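Local coordinates for putative TOXIN related protein (Parabacteroides distasonis ATCC 8503, PDB 3K0Y), which is of unknown function but, as a putative toxin-related protein, combines a NigD-like N-terminal OB domain with a NigD-like C-terminal beta-sandwich domain, at residues Asn51-Val56 / Ile115-Leu120; His82-Lys87 / Ala166-Phe171; Asp104-Tyr109 / Ile122-Leu127; His134-Ile139 / Phe152-Tyr157. All coordinates share one frame; numbering follows the deposited sequence. Where two conformers were deposited one is given.

Contact 1: residues Asn51-Val56 / Ile115-Leu120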
# COMPACT_ATOMS: atom_id res chain seq x y z
N ASN A 51 3.52 -2.22 -11.33
CA ASN A 51 2.70 -1.71 -10.21
C ASN A 51 2.56 -2.66 -9.00
O ASN A 51 1.48 -2.88 -8.47
CB ASN A 51 1.35 -1.30 -10.78
CG ASN A 51 1.50 -0.41 -12.00
OD1 ASN A 51 1.16 -0.81 -13.11
ND2 ASN A 51 2.07 0.76 -11.81
N GLN A 52 3.69 -3.23 -8.59
CA GLN A 52 3.74 -4.23 -7.54
C GLN A 52 4.76 -3.71 -6.55
O GLN A 52 5.84 -3.28 -6.96
CB GLN A 52 4.22 -5.55 -8.14
CG GLN A 52 4.52 -6.63 -7.18
CD GLN A 52 3.29 -7.15 -6.48
OE1 GLN A 52 2.39 -7.64 -7.10
NE2 GLN A 52 3.29 -7.09 -5.16
N ARG A 53 4.43 -3.72 -5.27
CA ARG A 53 5.43 -3.37 -4.24
C ARG A 53 5.97 -4.63 -3.61
O ARG A 53 5.32 -5.69 -3.69
CB ARG A 53 4.81 -2.48 -3.18
CG ARG A 53 4.16 -1.24 -3.73
CD ARG A 53 4.42 -0.03 -2.80
NE ARG A 53 5.67 0.61 -3.17
CZ ARG A 53 6.32 1.48 -2.40
NH1 ARG A 53 5.86 1.80 -1.20
NH2 ARG A 53 7.42 2.03 -2.85
N ALA A 54 7.12 -4.52 -2.99
CA ALA A 54 7.79 -5.65 -2.36
C ALA A 54 8.60 -5.17 -1.17
O ALA A 54 9.01 -4.02 -1.12
CB ALA A 54 8.70 -6.38 -3.34
N LEU A 55 8.74 -6.04 -0.19
CA LEU A 55 9.70 -5.87 0.88
C LEU A 55 11.03 -6.45 0.38
O LEU A 55 11.12 -7.65 0.06
CB LEU A 55 9.19 -6.59 2.14
CG LEU A 55 9.94 -6.29 3.44
CD1 LEU A 55 9.83 -4.82 3.84
CD2 LEU A 55 9.40 -7.25 4.55
N VAL A 56 12.04 -5.60 0.30
CA VAL A 56 13.32 -5.95 -0.28
C VAL A 56 14.47 -5.85 0.74
O VAL A 56 14.65 -4.82 1.37
CB VAL A 56 13.66 -5.05 -1.48
CG1 VAL A 56 14.97 -5.49 -2.11
CG2 VAL A 56 12.50 -5.07 -2.55
N ILE A 115 2.25 7.33 2.93
CA ILE A 115 2.26 7.51 1.49
C ILE A 115 3.69 7.39 0.97
O ILE A 115 4.59 8.00 1.53
CB ILE A 115 1.65 8.86 1.04
CG1 ILE A 115 0.17 8.91 1.42
CG2 ILE A 115 1.75 9.00 -0.51
CD1 ILE A 115 -0.48 10.29 1.14
N GLY A 116 3.90 6.56 -0.04
CA GLY A 116 5.22 6.38 -0.62
C GLY A 116 5.07 5.92 -2.06
O GLY A 116 4.32 4.95 -2.35
N ASP A 117 5.76 6.63 -2.96
CA ASP A 117 5.76 6.36 -4.39
C ASP A 117 4.32 6.22 -4.95
O ASP A 117 4.07 5.37 -5.77
CB ASP A 117 6.62 5.11 -4.70
CG ASP A 117 6.78 4.86 -6.20
OD1 ASP A 117 7.09 5.82 -6.92
OD2 ASP A 117 6.56 3.72 -6.69
N GLY A 118 3.39 7.08 -4.52
CA GLY A 118 1.99 7.11 -5.04
C GLY A 118 1.10 5.97 -4.49
O GLY A 118 -0.06 5.78 -4.93
N TYR A 119 1.61 5.24 -3.50
CA TYR A 119 0.84 4.21 -2.84
C TYR A 119 0.54 4.62 -1.44
O TYR A 119 1.33 5.31 -0.80
CB TYR A 119 1.60 2.90 -2.79
CG TYR A 119 1.86 2.32 -4.14
CD1 TYR A 119 2.96 2.74 -4.88
CD2 TYR A 119 1.02 1.34 -4.69
CE1 TYR A 119 3.22 2.21 -6.13
CE2 TYR A 119 1.26 0.82 -5.94
CZ TYR A 119 2.37 1.26 -6.64
OH TYR A 119 2.62 0.76 -7.85
N LEU A 120 -0.59 4.15 -0.94
CA LEU A 120 -0.83 4.10 0.48
C LEU A 120 -0.32 2.74 0.98
O LEU A 120 -0.85 1.72 0.59
CB LEU A 120 -2.31 4.27 0.80
CG LEU A 120 -2.69 4.23 2.27
CD1 LEU A 120 -2.17 5.52 3.00
CD2 LEU A 120 -4.17 4.00 2.55
O HOH W 1 3.82 2.09 -9.84
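Arg-53 reaches from a strand of the NigD-like OB domain to the type I' turn Gly-116 to Tyr-119, the tip of a beta hairpin in the beta-sandwich domain, and lies across Tyr-119. The two backbones stay apart, with 9.0 Å between the CA atoms of Arg-53 and Tyr-119, and side chains fill the gap.

The apolar part is a CH-pi contact: Arg-53 CD sits 3.9 Å from the centroid of the Tyr-119 ring, over its face. Bends at chi2 (-141°) and chi3 (87°) lead the chain across that face, and the guanidinium ends up turned only 2° from the ring plane.

Charge and polar groups come next. Gly-116 O lies over one face of the guanidinium, 3.7 Å from Arg-53 NH1. Asp-117 OD2 is 4.3 Å from Arg-53 NH2 but well out of the guanidinium plane, beyond a salt bridge and with no N-H pointing at it; the opposite charges probably still attract. The firm partners of Arg-53 are Thr-17, Asp-31 and, for NH1, Asn-121, while Asp-117 binds Thr-17, Arg-29 and Lys-207, so each of these buried charged groups has polar partners outside the two segments.

At the far end of the ring, Tyr-119 OH lies 3.4 Å from Asn-51 CA. One water bridges the two residues, accepting from Asn-51 ND2 at 3.0 Å and standing 2.7 Å from Tyr-119 OH.

Contact 2: residues His82-Lys87 / Ala166-Phe171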
# COMPACT_ATOMS: atom_id res chain seq x y z
N HIS A 82 10.19 -10.03 -1.13
CA HIS A 82 8.91 -10.60 -0.75
C HIS A 82 7.80 -9.65 -1.19
O HIS A 82 7.66 -8.57 -0.63
CB HIS A 82 8.85 -10.78 0.77
CG HIS A 82 10.10 -11.36 1.36
ND1 HIS A 82 10.48 -12.66 1.15
CD2 HIS A 82 11.03 -10.82 2.19
CE1 HIS A 82 11.60 -12.90 1.81
NE2 HIS A 82 11.95 -11.80 2.45
N ASN A 83 7.02 -10.05 -2.18
CA ASN A 83 5.94 -9.19 -2.65
C ASN A 83 4.96 -8.82 -1.54
O ASN A 83 4.67 -9.61 -0.64
CB ASN A 83 5.19 -9.87 -3.78
CG ASN A 83 6.00 -9.91 -5.06
OD1 ASN A 83 7.10 -9.34 -5.12
ND2 ASN A 83 5.47 -10.57 -6.08
N ILE A 84 4.50 -7.59 -1.60
CA ILE A 84 3.49 -7.08 -0.71
C ILE A 84 2.21 -7.06 -1.56
O ILE A 84 2.22 -6.61 -2.71
CB ILE A 84 3.88 -5.67 -0.22
CG1 ILE A 84 5.06 -5.75 0.73
CG2 ILE A 84 2.67 -4.97 0.44
CD1 ILE A 84 5.74 -4.39 1.04
N LEU A 85 1.11 -7.55 -1.01
CA LEU A 85 -0.17 -7.45 -1.71
C LEU A 85 -0.41 -5.98 -2.17
O LEU A 85 -0.46 -5.06 -1.35
CB LEU A 85 -1.31 -7.90 -0.80
CG LEU A 85 -2.70 -7.73 -1.37
CD1 LEU A 85 -2.90 -8.75 -2.66
CD2 LEU A 85 -3.77 -7.96 -0.34
N THR A 86 -0.53 -5.78 -3.49
CA THR A 86 -0.67 -4.47 -4.11
C THR A 86 -1.95 -4.41 -4.95
O THR A 86 -2.10 -5.18 -5.87
CB THR A 86 0.59 -4.14 -4.94
OG1 THR A 86 1.73 -4.23 -4.05
CG2 THR A 86 0.49 -2.71 -5.51
N LYS A 87 -2.86 -3.49 -4.62
CA LYS A 87 -4.15 -3.44 -5.22
C LYS A 87 -4.51 -2.01 -5.58
O LYS A 87 -3.96 -1.05 -5.03
CB LYS A 87 -5.18 -3.98 -4.25
CG LYS A 87 -4.99 -5.47 -3.97
CD LYS A 87 -5.95 -5.98 -2.87
CE LYS A 87 -7.28 -6.18 -3.38
NZ LYS A 87 -8.12 -6.85 -2.40
N ALA A 166 0.66 -10.11 11.65
CA ALA A 166 0.83 -8.88 10.91
C ALA A 166 0.64 -9.10 9.40
O ALA A 166 0.82 -10.20 8.87
CB ALA A 166 2.17 -8.22 11.23
N GLY A 167 0.22 -8.04 8.72
CA GLY A 167 0.12 -8.05 7.29
C GLY A 167 0.53 -6.72 6.70
O GLY A 167 0.32 -5.68 7.31
N ARG A 168 0.98 -6.77 5.46
CA ARG A 168 1.33 -5.61 4.69
C ARG A 168 0.50 -5.52 3.41
O ARG A 168 0.13 -6.52 2.79
CB ARG A 168 2.79 -5.64 4.34
CG ARG A 168 3.73 -5.45 5.51
CD ARG A 168 5.14 -5.49 4.98
NE ARG A 168 6.14 -5.16 5.98
CZ ARG A 168 6.49 -3.96 6.37
NH1 ARG A 168 5.96 -2.84 5.86
NH2 ARG A 168 7.42 -3.87 7.28
N VAL A 169 0.17 -4.30 3.03
CA VAL A 169 -0.54 -4.04 1.80
C VAL A 169 -0.10 -2.67 1.25
O VAL A 169 0.34 -1.77 2.01
CB VAL A 169 -2.08 -4.11 2.05
CG1 VAL A 169 -2.54 -2.98 3.06
CG2 VAL A 169 -2.86 -4.07 0.75
N ALA A 170 -0.26 -2.48 -0.04
CA ALA A 170 -0.05 -1.21 -0.73
C ALA A 170 -1.20 -0.99 -1.68
O ALA A 170 -1.59 -1.93 -2.39
CB ALA A 170 1.27 -1.24 -1.49
N PHE A 171 -1.77 0.22 -1.65
CA PHE A 171 -2.87 0.61 -2.54
C PHE A 171 -2.42 1.72 -3.51
O PHE A 171 -1.90 2.77 -3.09
CB PHE A 171 -4.09 1.07 -1.74
CG PHE A 171 -4.68 0.00 -0.86
CD1 PHE A 171 -5.46 -1.02 -1.40
CD2 PHE A 171 -4.52 0.03 0.52
CE1 PHE A 171 -6.02 -1.99 -0.59
CE2 PHE A 171 -5.12 -0.95 1.33
CZ PHE A 171 -5.84 -1.94 0.80
O HOH W 2 1.34 -8.68 1.60
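Thr-86 and Lys-87 run beside Ala-170 and Phe-171 as parallel strands, and here the contact is tight. Ala-170 is held through both its N-H and its C=O: its N donates to Leu-85 O at 2.9 Å, and its O accepts from Lys-87 N at 3.0 Å. CA-H...O contacts fill in between, among them Thr-86 CA to Ala-170 O at 3.2 Å. The side chains of Thr-86 and Ala-170 share one face of the sheet, where Thr-86 OG1 turns back to donate to Ile-84 O, from above that carbonyl's plane, and in turn accepts from the backbone N of Arg-53. On the other face Lys-87 CB meets Phe-171 CD1, and the amine of Lys-87 leads away to Ile-136 O and Asn-137 OD1.

The segment axes are 43° apart, and toward Arg-168 the backbones separate. Leu-85 N no longer reaches Arg-168 O directly; a water is wedged between them, accepting from Leu-85 N at 2.9 Å and donating to Arg-168 O at 2.7 Å. Ile-84 packs at this end: CG2, anti to the backbone N, lies 3.6 Å from Val-169 CA, and CD1 touches Arg-168 CD. Leu-85 is exposed, lying side by side with Val-169 at 4.1 Å between CD2 and CG2. Past Ile-84, on the side away from Leu-85, the extended Arg-168 chain carries NH2 to a hydrogen bond with a bound nonaethylene glycol, probably from the crystallisation liquor.

The whole is a parallel strand pair within a mixed sheet, through which the long strand 74-88 leaves the OB domain and joins the beta-sandwich domain.

Contact 3: residues Asp104-Tyr109 / Ile122-Leu127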
# COMPACT_ATOMS: atom_id res chain seq x y z
N ASP A 104 -14.38 -6.30 10.17
CA ASP A 104 -13.58 -7.01 11.13
C ASP A 104 -12.42 -6.10 11.56
O ASP A 104 -11.61 -5.70 10.74
CB ASP A 104 -13.07 -8.30 10.51
CG ASP A 104 -14.17 -9.33 10.36
OD1 ASP A 104 -14.87 -9.59 11.36
OD2 ASP A 104 -14.33 -9.88 9.26
N PRO A 105 -12.34 -5.80 12.86
CA PRO A 105 -11.36 -4.82 13.28
C PRO A 105 -9.90 -5.20 13.02
O PRO A 105 -9.54 -6.37 12.89
CB PRO A 105 -11.67 -4.63 14.78
CG PRO A 105 -12.30 -5.93 15.19
CD PRO A 105 -13.13 -6.31 13.99
N VAL A 106 -9.09 -4.17 12.89
CA VAL A 106 -7.64 -4.30 12.80
C VAL A 106 -6.99 -3.30 13.76
O VAL A 106 -7.63 -2.39 14.31
CB VAL A 106 -7.15 -3.99 11.37
CG1 VAL A 106 -7.86 -4.93 10.28
CG2 VAL A 106 -7.34 -2.51 11.06
N SER A 107 -5.67 -3.45 13.87
CA SER A 107 -4.82 -2.56 14.64
C SER A 107 -3.81 -1.86 13.69
O SER A 107 -3.06 -2.54 12.98
CB SER A 107 -4.06 -3.46 15.60
OG SER A 107 -3.28 -2.72 16.46
N ILE A 108 -3.81 -0.53 13.62
CA ILE A 108 -2.78 0.21 12.90
C ILE A 108 -2.16 1.30 13.82
O ILE A 108 -2.85 2.16 14.28
CB ILE A 108 -3.34 0.86 11.64
CG1 ILE A 108 -4.08 -0.15 10.72
CG2 ILE A 108 -2.24 1.49 10.82
CD1 ILE A 108 -4.83 0.52 9.56
N TYR A 109 -0.88 1.24 14.10
CA TYR A 109 -0.26 2.26 14.90
C TYR A 109 0.14 3.40 13.97
O TYR A 109 0.29 3.23 12.76
CB TYR A 109 0.94 1.74 15.61
CG TYR A 109 0.56 0.85 16.75
CD1 TYR A 109 0.07 -0.46 16.55
CD2 TYR A 109 0.63 1.34 18.05
CE1 TYR A 109 -0.30 -1.27 17.65
CE2 TYR A 109 0.28 0.56 19.11
CZ TYR A 109 -0.19 -0.75 18.92
OH TYR A 109 -0.54 -1.44 20.06
N ILE A 122 0.43 0.18 4.23
CA ILE A 122 -0.07 -0.16 5.50
C ILE A 122 0.60 -1.40 6.04
O ILE A 122 0.81 -2.35 5.30
CB ILE A 122 -1.60 -0.39 5.48
CG1 ILE A 122 -2.34 0.82 4.96
CG2 ILE A 122 -2.07 -0.68 6.91
CD1 ILE A 122 -3.88 0.64 4.83
N TYR A 123 0.99 -1.34 7.31
CA TYR A 123 1.36 -2.47 8.14
C TYR A 123 0.32 -2.53 9.25
O TYR A 123 0.20 -1.58 10.03
CB TYR A 123 2.75 -2.27 8.79
CG TYR A 123 3.22 -3.41 9.69
CD1 TYR A 123 3.92 -4.49 9.18
CD2 TYR A 123 2.94 -3.39 11.06
CE1 TYR A 123 4.38 -5.55 10.02
CE2 TYR A 123 3.36 -4.43 11.91
CZ TYR A 123 4.08 -5.50 11.38
OH TYR A 123 4.47 -6.51 12.22
N PHE A 124 -0.41 -3.64 9.34
CA PHE A 124 -1.56 -3.75 10.25
C PHE A 124 -1.52 -5.09 10.94
O PHE A 124 -0.82 -6.02 10.49
CB PHE A 124 -2.90 -3.56 9.51
CG PHE A 124 -3.26 -4.72 8.57
CD1 PHE A 124 -2.77 -4.76 7.29
CD2 PHE A 124 -4.06 -5.77 9.01
CE1 PHE A 124 -3.07 -5.83 6.44
CE2 PHE A 124 -4.35 -6.86 8.16
CZ PHE A 124 -3.87 -6.87 6.90
N GLU A 125 -2.23 -5.19 12.05
CA GLU A 125 -2.34 -6.46 12.74
C GLU A 125 -3.77 -6.81 12.95
O GLU A 125 -4.63 -5.95 13.00
CB GLU A 125 -1.67 -6.41 14.11
CG GLU A 125 -0.16 -6.24 14.11
CD GLU A 125 0.39 -6.03 15.52
OE1 GLU A 125 0.15 -4.94 16.15
OE2 GLU A 125 1.05 -6.95 16.00
N THR A 126 -4.03 -8.09 13.09
CA THR A 126 -5.39 -8.55 13.34
C THR A 126 -5.29 -9.96 13.87
O THR A 126 -4.19 -10.42 14.15
CB THR A 126 -6.26 -8.40 12.06
OG1 THR A 126 -7.65 -8.58 12.36
CG2 THR A 126 -5.83 -9.33 10.96
N LEU A 127 -6.42 -10.64 14.01
CA LEU A 127 -6.46 -12.01 14.50
C LEU A 127 -6.72 -12.94 13.31
O LEU A 127 -7.57 -12.63 12.46
CB LEU A 127 -7.57 -12.16 15.56
CG LEU A 127 -7.36 -11.38 16.88
CD1 LEU A 127 -8.66 -11.18 17.66
CD2 LEU A 127 -6.33 -12.14 17.76
O HOH W 3 -0.51 -3.10 14.42
O HOH W 4 0.33 -1.21 12.88
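Ser-107 and Glu-125 form a single antiparallel, hydrogen-bonded bridge, by which an otherwise irregular segment runs beside strand 119-128 of the beta-sandwich domain. Ser-107 N donates to Glu-125 O at 2.8 Å, and Glu-125 N returns the bond to Ser-107 O at 2.9 Å.

Glu-125 can be followed outward from this bridge. Its CB lies 4.1 Å from Ser-107 CB, the two side chains leaving the backbone beside each other. CG stands anti to the carbonyl carbon (chi1 -67°), and CD continues the chain in extended form (chi2 173°). At the tip, OE1 takes a hydrogen bond from a water 2.6 Å away; the same water donates to Ser-107 O and accepts only weakly from Ser-107 OG, tying the carboxylate to the bridge it started from. OE1 also approaches Tyr-109 CE1 at 4.0 Å, with the carboxylate and ring planes 52° apart. A second water, between Tyr-109 N and Tyr-123 O, extends the pairing where the backbones do not bond directly.

Val-106 and Ile-108 serve the buried side. Ile-108 CG1 packs against Phe-124 CB, while its CD1 meets Ile-122 CG2, the two isoleucines crossing at about a right angle. Val-106 CG1 approaches Phe-124 CD2 obliquely; the Phe-124 ring itself stands edge-to-face with Phe-152 of the sandwich's other sheet.

Past Val-106 the backbone pairing gives way to a side-chain bond: Thr-126 OG1, anti to its own backbone N, donates to Pro-105 O at 3.0 Å, in the plane of that carbonyl.

Contact 4: residues His134-Ile139 / Phe152-Tyr157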
# COMPACT_ATOMS: atom_id res chain seq x y z
N HIS A 134 -8.29 -13.61 4.23
CA HIS A 134 -8.91 -12.33 4.54
C HIS A 134 -8.88 -11.42 3.29
O HIS A 134 -7.93 -11.45 2.55
CB HIS A 134 -8.21 -11.65 5.70
CG HIS A 134 -8.23 -12.41 6.98
ND1 HIS A 134 -8.01 -11.81 8.20
CD2 HIS A 134 -8.42 -13.74 7.23
CE1 HIS A 134 -8.09 -12.73 9.15
NE2 HIS A 134 -8.34 -13.90 8.59
N PHE A 135 -9.94 -10.62 3.09
CA PHE A 135 -10.09 -9.70 1.96
C PHE A 135 -9.73 -8.31 2.46
O PHE A 135 -10.35 -7.84 3.39
CB PHE A 135 -11.55 -9.74 1.54
CG PHE A 135 -11.86 -9.17 0.17
CD1 PHE A 135 -10.95 -9.23 -0.88
CD2 PHE A 135 -13.15 -8.73 -0.07
CE1 PHE A 135 -11.29 -8.80 -2.16
CE2 PHE A 135 -13.53 -8.27 -1.35
CZ PHE A 135 -12.58 -8.33 -2.41
N ILE A 136 -8.79 -7.65 1.79
CA ILE A 136 -8.16 -6.40 2.23
C ILE A 136 -8.42 -5.38 1.13
O ILE A 136 -8.06 -5.61 -0.03
CB ILE A 136 -6.60 -6.55 2.36
CG1 ILE A 136 -6.21 -7.74 3.23
CG2 ILE A 136 -5.96 -5.35 2.98
CD1 ILE A 136 -6.76 -7.61 4.69
N ASN A 137 -9.05 -4.26 1.47
CA ASN A 137 -9.36 -3.25 0.45
C ASN A 137 -9.31 -1.81 0.95
O ASN A 137 -9.40 -1.53 2.13
CB ASN A 137 -10.77 -3.49 -0.10
CG ASN A 137 -10.84 -4.68 -0.99
OD1 ASN A 137 -10.42 -4.63 -2.14
ND2 ASN A 137 -11.36 -5.78 -0.46
N LEU A 138 -9.24 -0.91 -0.01
CA LEU A 138 -9.34 0.52 0.25
C LEU A 138 -10.44 1.04 -0.69
O LEU A 138 -10.36 0.80 -1.90
CB LEU A 138 -8.02 1.19 -0.11
CG LEU A 138 -7.89 2.65 0.30
CD1 LEU A 138 -7.76 2.75 1.81
CD2 LEU A 138 -6.68 3.28 -0.42
N ILE A 139 -11.44 1.70 -0.12
CA ILE A 139 -12.57 2.21 -0.90
C ILE A 139 -12.88 3.65 -0.63
O ILE A 139 -12.47 4.23 0.39
CB ILE A 139 -13.82 1.42 -0.65
CG1 ILE A 139 -14.38 1.66 0.76
CG2 ILE A 139 -13.55 -0.08 -0.92
CD1 ILE A 139 -15.73 0.95 1.01
N PHE A 152 -10.21 1.89 4.87
CA PHE A 152 -9.46 0.69 4.82
C PHE A 152 -10.36 -0.37 5.40
O PHE A 152 -10.79 -0.28 6.52
CB PHE A 152 -8.17 0.80 5.63
CG PHE A 152 -7.41 -0.49 5.73
CD1 PHE A 152 -6.91 -1.11 4.60
CD2 PHE A 152 -7.23 -1.10 6.94
CE1 PHE A 152 -6.23 -2.30 4.69
CE2 PHE A 152 -6.53 -2.29 7.06
CZ PHE A 152 -6.01 -2.90 5.92
N ARG A 153 -10.61 -1.40 4.62
CA ARG A 153 -11.57 -2.43 4.96
C ARG A 153 -10.91 -3.81 5.06
O ARG A 153 -9.96 -4.13 4.30
CB ARG A 153 -12.63 -2.41 3.86
CG ARG A 153 -13.41 -1.13 3.82
CD ARG A 153 -14.53 -1.32 4.73
NE ARG A 153 -15.56 -0.32 4.62
CZ ARG A 153 -16.76 -0.48 5.14
NH1 ARG A 153 -17.06 -1.59 5.78
NH2 ARG A 153 -17.65 0.49 5.06
N HIS A 154 -11.38 -4.60 6.03
CA HIS A 154 -10.87 -5.93 6.33
C HIS A 154 -12.04 -6.85 6.58
O HIS A 154 -12.89 -6.57 7.46
CB HIS A 154 -9.93 -5.86 7.52
CG HIS A 154 -9.54 -7.18 8.12
ND1 HIS A 154 -9.86 -7.50 9.42
CD2 HIS A 154 -8.80 -8.21 7.66
CE1 HIS A 154 -9.37 -8.69 9.72
NE2 HIS A 154 -8.73 -9.15 8.66
N ASN A 155 -12.10 -7.92 5.78
CA ASN A 155 -13.06 -9.01 6.01
C ASN A 155 -12.33 -10.30 6.33
O ASN A 155 -11.63 -10.83 5.49
CB ASN A 155 -13.89 -9.26 4.75
CG ASN A 155 -15.26 -9.85 5.05
OD1 ASN A 155 -15.44 -10.59 5.99
ND2 ASN A 155 -16.23 -9.50 4.23
N ALA A 156 -12.52 -10.80 7.55
CA ALA A 156 -11.98 -12.09 8.03
C ALA A 156 -12.91 -13.30 7.76
O ALA A 156 -12.53 -14.45 8.03
CB ALA A 156 -11.72 -12.00 9.54
N TYR A 157 -14.13 -13.01 7.29
CA TYR A 157 -15.18 -14.04 7.05
C TYR A 157 -15.34 -14.93 8.29
O TYR A 157 -15.56 -14.43 9.38
CB TYR A 157 -14.90 -14.85 5.75
CG TYR A 157 -14.78 -13.99 4.51
CD1 TYR A 157 -15.92 -13.43 3.90
CD2 TYR A 157 -13.53 -13.67 3.98
CE1 TYR A 157 -15.80 -12.62 2.76
CE2 TYR A 157 -13.38 -12.83 2.86
CZ TYR A 157 -14.50 -12.32 2.26
OH TYR A 157 -14.33 -11.51 1.18
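His-134 and His-154 meet at the open end of a beta hairpin, strands 135-139 and 149-155, which forms one side of a four-stranded sheet in the beta-sandwich domain.

Backbone bonds set the register. Phe-135 with Asn-155 and Asn-137 with Arg-153 are hydrogen-bonded antiparallel pairs, each with two N-H...O bonds, such as Arg-153 N to Asn-137 O at 2.8 Å. Ile-136 faces His-154, and Leu-138 faces Phe-152, at the non-hydrogen-bonded positions.

Apolar contacts line the face toward the other sheet. Ile-136 CG2 presses on Phe-152 CE1 at 3.5 Å, while its CD1 comes to the edge of the His-154 ring at CD2. Tyr-157 leans over the hairpin end with CE2 3.8 Å from Phe-135 CB. Ile-139 CD1 makes van der Waals contact with a charged side chain, 3.8 Å from Arg-153 NE, whose guanidinium is held by Glu-151 and Asp-98.

The polar part gathers at the hairpin end. An Asx turn, Tyr-157 N to Asn-155 OD1, shapes the chain there. The His-134 and His-154 rings meet rim to rim, their planes 44° apart; each also has a second polar partner, Asp-159 for His-134 NE2 and Asp-104 O for His-154 ND1. Ala-156 CA lies 3.9 Å from the centroid of the His-134 ring, almost straight above it. Joining the rings, His-134 ND1 and His-154 NE2 share a hydrogen bond of 2.8 Å.

How the contacts relate
Contacts 1 and 2, with centres about 8 Å apart, each lie about 6 Å from the centre of the molecule and join the two domains: both cross from the OB domain to the beta-sandwich domain, and their segments alternate along the sequence. Contacts 3 and 4, about 11 Å apart between centres, are local, follow one another in series, and are nested inside the loop closed by contact 2. Contacts 1, 2 and 3 all reach the large mixed sheet, where strand 163-172 lies between 74-88 and 119-128. Contact 4 belongs to the four-stranded sheet; Leu-138 packs on Leu-120 and Phe-171. The domains are thus linked through a continuous sheet as well as by side chains.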